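Galactose/lactose metabolism regulatory protein GAL80 (Kluyveromyces lactis, PDB 3E1K) represses the lactose and galactose metabolic genes, apparently by blocking the transcriptional activator LAC9 when no inducing sugar is present. Local coordinates at residues K301-E307 with V319-I325; S156-A162 with S316-L320. Numbering follows the deposited sequence.

Interaction 1 (K301-E307 with V319-I325); sequences KGDLKIE and VLYFYGI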
loop_
_atom_site.group_PDB
_atom_site.type_symbol
_atom_site.label_atom_id
_atom_site.label_comp_id
_atom_site.label_asym_id
_atom_site.label_seq_id
_atom_site.Cartn_x
_atom_site.Cartn_y
_atom_site.Cartn_z
ATOM N N LYS A 301 -5.483 -1.637 -20.140
ATOM C CA LYS A 301 -4.835 -1.298 -21.405
ATOM C C LYS A 301 -3.727 -0.321 -21.062
ATOM O O LYS A 301 -2.860 -0.003 -21.888
ATOM C CB LYS A 301 -5.857 -0.704 -22.382
ATOM C CG LYS A 301 -6.861 -1.722 -22.851
ATOM C CD LYS A 301 -8.272 -1.352 -22.593
ATOM C CE LYS A 301 -9.245 -2.393 -23.071
ATOM N NZ LYS A 301 -10.588 -1.827 -23.355
ATOM N N GLY A 302 -3.755 0.165 -19.830
ATOM C CA GLY A 302 -2.688 1.083 -19.413
ATOM C C GLY A 302 -2.445 1.399 -17.936
ATOM O O GLY A 302 -2.997 0.779 -17.057
ATOM N N ASP A 303 -1.590 2.400 -17.688
ATOM C CA ASP A 303 -1.298 2.843 -16.318
ATOM C C ASP A 303 -1.413 4.367 -16.206
ATOM O O ASP A 303 -1.162 5.082 -17.166
ATOM C CB ASP A 303 0.145 2.489 -15.953
ATOM C CG ASP A 303 0.258 1.254 -15.098
ATOM O OD1 ASP A 303 0.297 1.399 -13.871
ATOM O OD2 ASP A 303 0.385 0.152 -15.693
ATOM N N LEU A 304 -1.730 4.856 -15.013
ATOM C CA LEU A 304 -1.846 6.279 -14.710
ATOM C C LEU A 304 -1.245 6.586 -13.312
ATOM O O LEU A 304 -1.760 6.096 -12.319
ATOM C CB LEU A 304 -3.351 6.519 -14.621
ATOM C CG LEU A 304 -4.071 7.564 -15.457
ATOM C CD1 LEU A 304 -5.319 8.084 -14.698
ATOM C CD2 LEU A 304 -3.062 8.657 -15.794
ATOM N N LYS A 305 -0.216 7.398 -13.212
ATOM C CA LYS A 305 0.326 7.688 -11.898
ATOM C C LYS A 305 0.352 9.212 -11.680
ATOM O O LYS A 305 0.738 9.988 -12.546
ATOM C CB LYS A 305 1.718 7.076 -11.759
ATOM C CG LYS A 305 2.120 6.634 -10.374
ATOM C CD LYS A 305 3.352 5.761 -10.529
ATOM C CE LYS A 305 4.504 6.185 -9.595
ATOM N NZ LYS A 305 5.582 6.851 -10.433
ATOM N N ILE A 306 -0.089 9.607 -10.486
ATOM C CA ILE A 306 -0.061 10.996 -10.039
ATOM C C ILE A 306 0.854 11.113 -8.823
ATOM O O ILE A 306 0.787 10.284 -7.885
ATOM C CB ILE A 306 -1.380 11.415 -9.508
ATOM C CG1 ILE A 306 -2.456 10.750 -10.366
ATOM C CG2 ILE A 306 -1.285 12.850 -9.140
ATOM C CD1 ILE A 306 -3.938 11.254 -10.120
ATOM N N GLU A 307 1.746 12.097 -8.862
ATOM C CA GLU A 307 2.775 12.190 -7.834
ATOM C C GLU A 307 3.054 13.593 -7.311
ATOM O O GLU A 307 3.196 14.472 -8.168
ATOM C CB GLU A 307 4.084 11.693 -8.464
ATOM C CG GLU A 307 4.180 10.188 -8.719
ATOM C CD GLU A 307 5.497 9.760 -9.298
ATOM O OE1 GLU A 307 6.037 10.656 -9.922
ATOM O OE2 GLU A 307 6.038 8.615 -9.140
ATOM N N VAL A 319 1.836 16.182 -10.882
ATOM C CA VAL A 319 2.212 15.799 -12.224
ATOM C C VAL A 319 1.581 14.485 -12.558
ATOM O O VAL A 319 1.524 13.566 -11.771
ATOM C CB VAL A 319 3.656 15.515 -12.184
ATOM C CG1 VAL A 319 4.066 14.874 -13.486
ATOM C CG2 VAL A 319 4.337 16.828 -12.058
ATOM N N LEU A 320 1.142 14.375 -13.790
ATOM C CA LEU A 320 0.492 13.154 -14.157
ATOM C C LEU A 320 1.063 12.406 -15.329
ATOM O O LEU A 320 1.074 12.867 -16.457
ATOM C CB LEU A 320 -0.960 13.400 -14.473
ATOM C CG LEU A 320 -1.629 12.060 -14.726
ATOM C CD1 LEU A 320 -2.439 11.824 -13.461
ATOM C CD2 LEU A 320 -2.634 12.583 -15.777
ATOM N N TYR A 321 1.419 11.172 -15.014
ATOM C CA TYR A 321 1.994 10.344 -16.027
ATOM C C TYR A 321 0.931 9.349 -16.307
ATOM O O TYR A 321 0.350 8.714 -15.427
ATOM C CB TYR A 321 3.156 9.526 -15.465
ATOM C CG TYR A 321 4.248 10.396 -14.865
ATOM C CD1 TYR A 321 4.355 10.597 -13.478
ATOM C CD2 TYR A 321 5.205 10.985 -15.692
ATOM C CE1 TYR A 321 5.386 11.327 -12.941
ATOM C CE2 TYR A 321 6.242 11.727 -15.169
ATOM C CZ TYR A 321 6.314 11.910 -13.800
ATOM O OH TYR A 321 7.299 12.693 -13.253
ATOM N N PHE A 322 0.737 9.170 -17.592
ATOM C CA PHE A 322 -0.178 8.123 -17.902
ATOM C C PHE A 322 0.478 7.340 -19.022
ATOM O O PHE A 322 1.274 7.842 -19.778
ATOM C CB PHE A 322 -1.454 8.777 -18.356
ATOM C CG PHE A 322 -2.079 8.109 -19.541
ATOM C CD1 PHE A 322 -3.132 7.199 -19.440
ATOM C CD2 PHE A 322 -1.602 8.410 -20.803
ATOM C CE1 PHE A 322 -3.710 6.603 -20.548
ATOM C CE2 PHE A 322 -2.145 7.792 -21.914
ATOM C CZ PHE A 322 -3.201 6.901 -21.799
ATOM N N TYR A 323 -0.008 6.139 -19.252
ATOM C CA TYR A 323 0.455 5.377 -20.384
ATOM C C TYR A 323 -0.612 4.375 -20.830
ATOM O O TYR A 323 -1.132 3.604 -20.045
ATOM C CB TYR A 323 1.697 4.635 -19.975
ATOM C CG TYR A 323 1.906 3.523 -20.957
ATOM C CD1 TYR A 323 2.471 3.772 -22.213
ATOM C CD2 TYR A 323 1.516 2.226 -20.637
ATOM C CE1 TYR A 323 2.651 2.750 -23.119
ATOM C CE2 TYR A 323 1.698 1.203 -21.537
ATOM C CZ TYR A 323 2.274 1.461 -22.782
ATOM O OH TYR A 323 2.450 0.457 -23.708
ATOM N N GLY A 324 -0.872 4.290 -22.125
ATOM C CA GLY A 324 -1.863 3.323 -22.536
ATOM C C GLY A 324 -2.397 3.834 -23.878
ATOM O O GLY A 324 -1.792 4.698 -24.535
ATOM N N ILE A 325 -3.585 3.368 -24.247
ATOM C CA ILE A 325 -4.139 3.741 -25.538
ATOM C C ILE A 325 -4.764 5.102 -25.765
ATOM O O ILE A 325 -5.874 5.376 -25.259
ATOM C CB ILE A 325 -5.030 2.628 -26.126
ATOM C CG1 ILE A 325 -6.227 2.318 -25.228
ATOM C CG2 ILE A 325 -4.256 1.295 -26.296
ATOM C CD1 ILE A 325 -7.248 1.434 -25.763
#

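Interaction 2 (S156-A162 with S316-L320); sequences SPYIVRA and SNLVL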
loop_
_atom_site.group_PDB
_atom_site.type_symbol
_atom_site.label_atom_id
_atom_site.label_comp_id
_atom_site.label_asym_id
_atom_site.label_seq_id
_atom_site.Cartn_x
_atom_site.Cartn_y
_atom_site.Cartn_z
ATOM N N SER A 156 -8.858 19.899 -9.537
ATOM C CA SER A 156 -7.458 19.872 -9.923
ATOM C C SER A 156 -7.176 19.413 -11.329
ATOM O O SER A 156 -7.608 18.321 -11.707
ATOM C CB SER A 156 -6.593 18.994 -9.008
ATOM O OG SER A 156 -5.742 18.349 -9.880
ATOM N N PRO A 157 -6.518 20.248 -12.122
ATOM C CA PRO A 157 -6.267 19.761 -13.476
ATOM C C PRO A 157 -5.807 18.285 -13.384
ATOM O O PRO A 157 -6.318 17.415 -14.125
ATOM C CB PRO A 157 -5.164 20.663 -14.015
ATOM C CG PRO A 157 -5.337 21.949 -13.235
ATOM C CD PRO A 157 -5.955 21.595 -11.894
ATOM N N TYR A 158 -4.922 17.927 -12.453
ATOM C CA TYR A 158 -4.458 16.531 -12.351
ATOM C C TYR A 158 -5.583 15.504 -12.111
ATOM O O TYR A 158 -5.551 14.405 -12.623
ATOM C CB TYR A 158 -3.332 16.411 -11.306
ATOM C CG TYR A 158 -2.401 17.509 -11.580
ATOM C CD1 TYR A 158 -2.497 18.687 -10.877
ATOM C CD2 TYR A 158 -1.563 17.460 -12.698
ATOM C CE1 TYR A 158 -1.684 19.765 -11.171
ATOM C CE2 TYR A 158 -0.770 18.577 -13.056
ATOM C CZ TYR A 158 -0.850 19.735 -12.260
ATOM O OH TYR A 158 -0.081 20.844 -12.449
ATOM N N ILE A 159 -6.587 15.884 -11.329
ATOM C CA ILE A 159 -7.601 14.930 -11.052
ATOM C C ILE A 159 -8.482 14.822 -12.282
ATOM O O ILE A 159 -8.480 13.752 -12.919
ATOM C CB ILE A 159 -8.542 15.505 -10.037
ATOM C CG1 ILE A 159 -7.847 15.985 -8.775
ATOM C CG2 ILE A 159 -9.748 14.583 -9.942
ATOM C CD1 ILE A 159 -7.003 14.894 -8.292
ATOM N N VAL A 160 -9.240 15.872 -12.580
ATOM C CA VAL A 160 -10.081 15.823 -13.756
ATOM C C VAL A 160 -9.378 15.075 -14.906
ATOM O O VAL A 160 -9.970 14.122 -15.462
ATOM C CB VAL A 160 -10.474 17.299 -14.156
ATOM C CG1 VAL A 160 -11.564 17.308 -15.262
ATOM C CG2 VAL A 160 -10.877 18.159 -12.913
ATOM N N ARG A 161 -8.148 15.449 -15.219
ATOM C CA ARG A 161 -7.425 14.779 -16.297
ATOM C C ARG A 161 -7.371 13.287 -16.271
ATOM O O ARG A 161 -7.470 12.690 -17.315
ATOM C CB ARG A 161 -6.006 15.313 -16.486
ATOM C CG ARG A 161 -5.324 14.647 -17.664
ATOM C CD ARG A 161 -5.824 15.228 -18.975
ATOM N NE ARG A 161 -4.942 14.737 -20.000
ATOM C CZ ARG A 161 -5.421 14.232 -21.122
ATOM N NH1 ARG A 161 -6.773 14.057 -21.221
ATOM N NH2 ARG A 161 -4.671 13.733 -22.080
ATOM N N ALA A 162 -7.157 12.676 -15.113
ATOM C CA ALA A 162 -7.069 11.225 -14.892
ATOM C C ALA A 162 -8.477 10.753 -15.167
ATOM O O ALA A 162 -8.749 9.940 -16.084
ATOM C CB ALA A 162 -6.758 10.943 -13.437
ATOM N N SER A 316 -2.119 20.951 -3.751
ATOM C CA SER A 316 -0.986 20.701 -4.667
ATOM C C SER A 316 -1.046 20.659 -6.177
ATOM O O SER A 316 -2.061 20.305 -6.809
ATOM C CB SER A 316 -0.047 19.613 -4.189
ATOM O OG SER A 316 0.643 20.065 -3.035
ATOM N N ASN A 317 0.109 21.059 -6.699
ATOM C CA ASN A 317 0.259 21.165 -8.135
ATOM C C ASN A 317 1.058 19.893 -8.207
ATOM O O ASN A 317 2.102 19.780 -7.532
ATOM C CB ASN A 317 1.169 22.341 -8.504
ATOM C CG ASN A 317 1.449 22.467 -10.014
ATOM O OD1 ASN A 317 0.542 22.354 -10.839
ATOM N ND2 ASN A 317 2.701 22.712 -10.366
ATOM N N LEU A 318 0.490 18.923 -8.936
ATOM C CA LEU A 318 1.151 17.639 -9.115
ATOM C C LEU A 318 1.567 17.447 -10.580
ATOM O O LEU A 318 1.555 18.377 -11.405
ATOM C CB LEU A 318 0.278 16.489 -8.658
ATOM C CG LEU A 318 -0.822 17.060 -7.780
ATOM C CD1 LEU A 318 -2.228 16.596 -8.276
ATOM C CD2 LEU A 318 -0.660 16.918 -6.256
ATOM N N VAL A 319 1.836 16.182 -10.882
ATOM C CA VAL A 319 2.212 15.799 -12.224
ATOM C C VAL A 319 1.581 14.485 -12.558
ATOM O O VAL A 319 1.524 13.566 -11.771
ATOM C CB VAL A 319 3.656 15.515 -12.184
ATOM C CG1 VAL A 319 4.066 14.874 -13.486
ATOM C CG2 VAL A 319 4.337 16.828 -12.058
ATOM N N LEU A 320 1.142 14.375 -13.790
ATOM C CA LEU A 320 0.492 13.154 -14.157
ATOM C C LEU A 320 1.063 12.406 -15.329
ATOM O O LEU A 320 1.074 12.867 -16.457
ATOM C CB LEU A 320 -0.960 13.400 -14.473
ATOM C CG LEU A 320 -1.629 12.060 -14.726
ATOM C CD1 LEU A 320 -2.439 11.824 -13.461
ATOM C CD2 LEU A 320 -2.634 12.583 -15.777
#

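Interaction 1 (K301-E307 with V319-I325)
Two neighbouring strands of the large mixed sheet in the C-terminal domain run antiparallel here, forming a beta hairpin: the axes of 303-307 and 319-323 approach to 4.6 Å at 173°. Hydrogen-bonded pairs alternate with non-hydrogen-bonded ones, as an antiparallel ladder requires. Asp303 N reaches Tyr323 O at 2.7 Å, and Tyr323 N returns to Asp303 O at 2.6 Å; Lys305 and Tyr321 repeat the exchange (Lys305 N to Tyr321 O 2.6 Å, Tyr321 N to Lys305 O 2.8 Å). The ladder slackens toward Glu307 and Val319, where Glu307 N to Val319 O measures 3.3 Å and the return bond is weak. At the other end, Gly302 and Gly324 bring their CA atoms within 3.9 Å, a spacing at which a CB on either residue would clash with the opposing segment.

Alternation also sorts the side chains. Leu304, Ile306, Leu320 and Phe322 form the apolar face, which helix 157-167 helps to cover; within it Leu304 CD2 lies 3.8 Å from Leu320 CG. Asp303, Lys305, Glu307, Val319, Tyr321 and Tyr323 occupy the other face, where the second subunit packs: Leu289 of that subunit meets Asp303 and Tyr321. On this more polar side, Glu307 OE1 approaches the edge of the Tyr321 ring, 3.2 Å from Tyr321 CE1.

Interaction 2 (S156-A162 with S316-L320)
The first turn of helix 157-167 packs against the run that enters strand 319-323 of the large mixed sheet, and Tyr158 makes most of the contact, with 132 Å² of it covered by segment 316-320. Ser156 occupies the N-cap, its OG accepting a hydrogen bond from Ile159 N at 3.0 Å; two residues on, Tyr158 points its CB toward segment 316-320. Followed from its start, that segment first passes the ring at Ser316, whose O lies 4.4 Å from Tyr158 CD1. Asn317 comes next, its OD1 near the edge of the ring; its backbone N and side-chain ND2 also hydrogen-bond to the bound peptide, the ND2 one weakly. At Leu318 the chain crosses one face of the ring, over which Leu318 O and then Val319 N are placed, while Leu318 CD1 turns back to within 3.2 Å of Tyr158 CB and 4.2 Å of Ser156 OG. Val319 starts the strand and points its CB away from the helix, and an aromatic side chain of the peptide packs on it. Leu320 points back toward the helix: its CD2 is 3.9 Å from Arg161 CG and its CD1 4.4 Å from Ala162 CB, so the aliphatic part of Arg161 joins the apolar seam.

Tyr158 OH is hydrogen-bonded to Leu371 N, and Arg161 NH2 forms a salt bridge with Glu367. No hydrogen bond links the two segments directly; their join therefore rests on buried apolar and ring contacts, while Asn317 and Val319 meet the activator peptide.

How the interactions relate
A strand in a sheet can serve several partners at once, and 319-323 illustrates the principle. Interactions 1 and 2 have centres 11 Å apart and share Val319 and Leu320. Along the chain, helix 157-167 comes first, then strand 303-308, then the common strand, so a hairpin local in sequence is joined to a helix some 150 residues earlier. The contacts touch directly: Leu304 CD1 lies 3.4 Å from Ala162 CB, and Ile306 CG2 lies 4.0 Å from Leu318 CD1. In these two strands one face packs on the helix and the other meets the second subunit, while the run leading into the shared strand contacts the bound activator peptide.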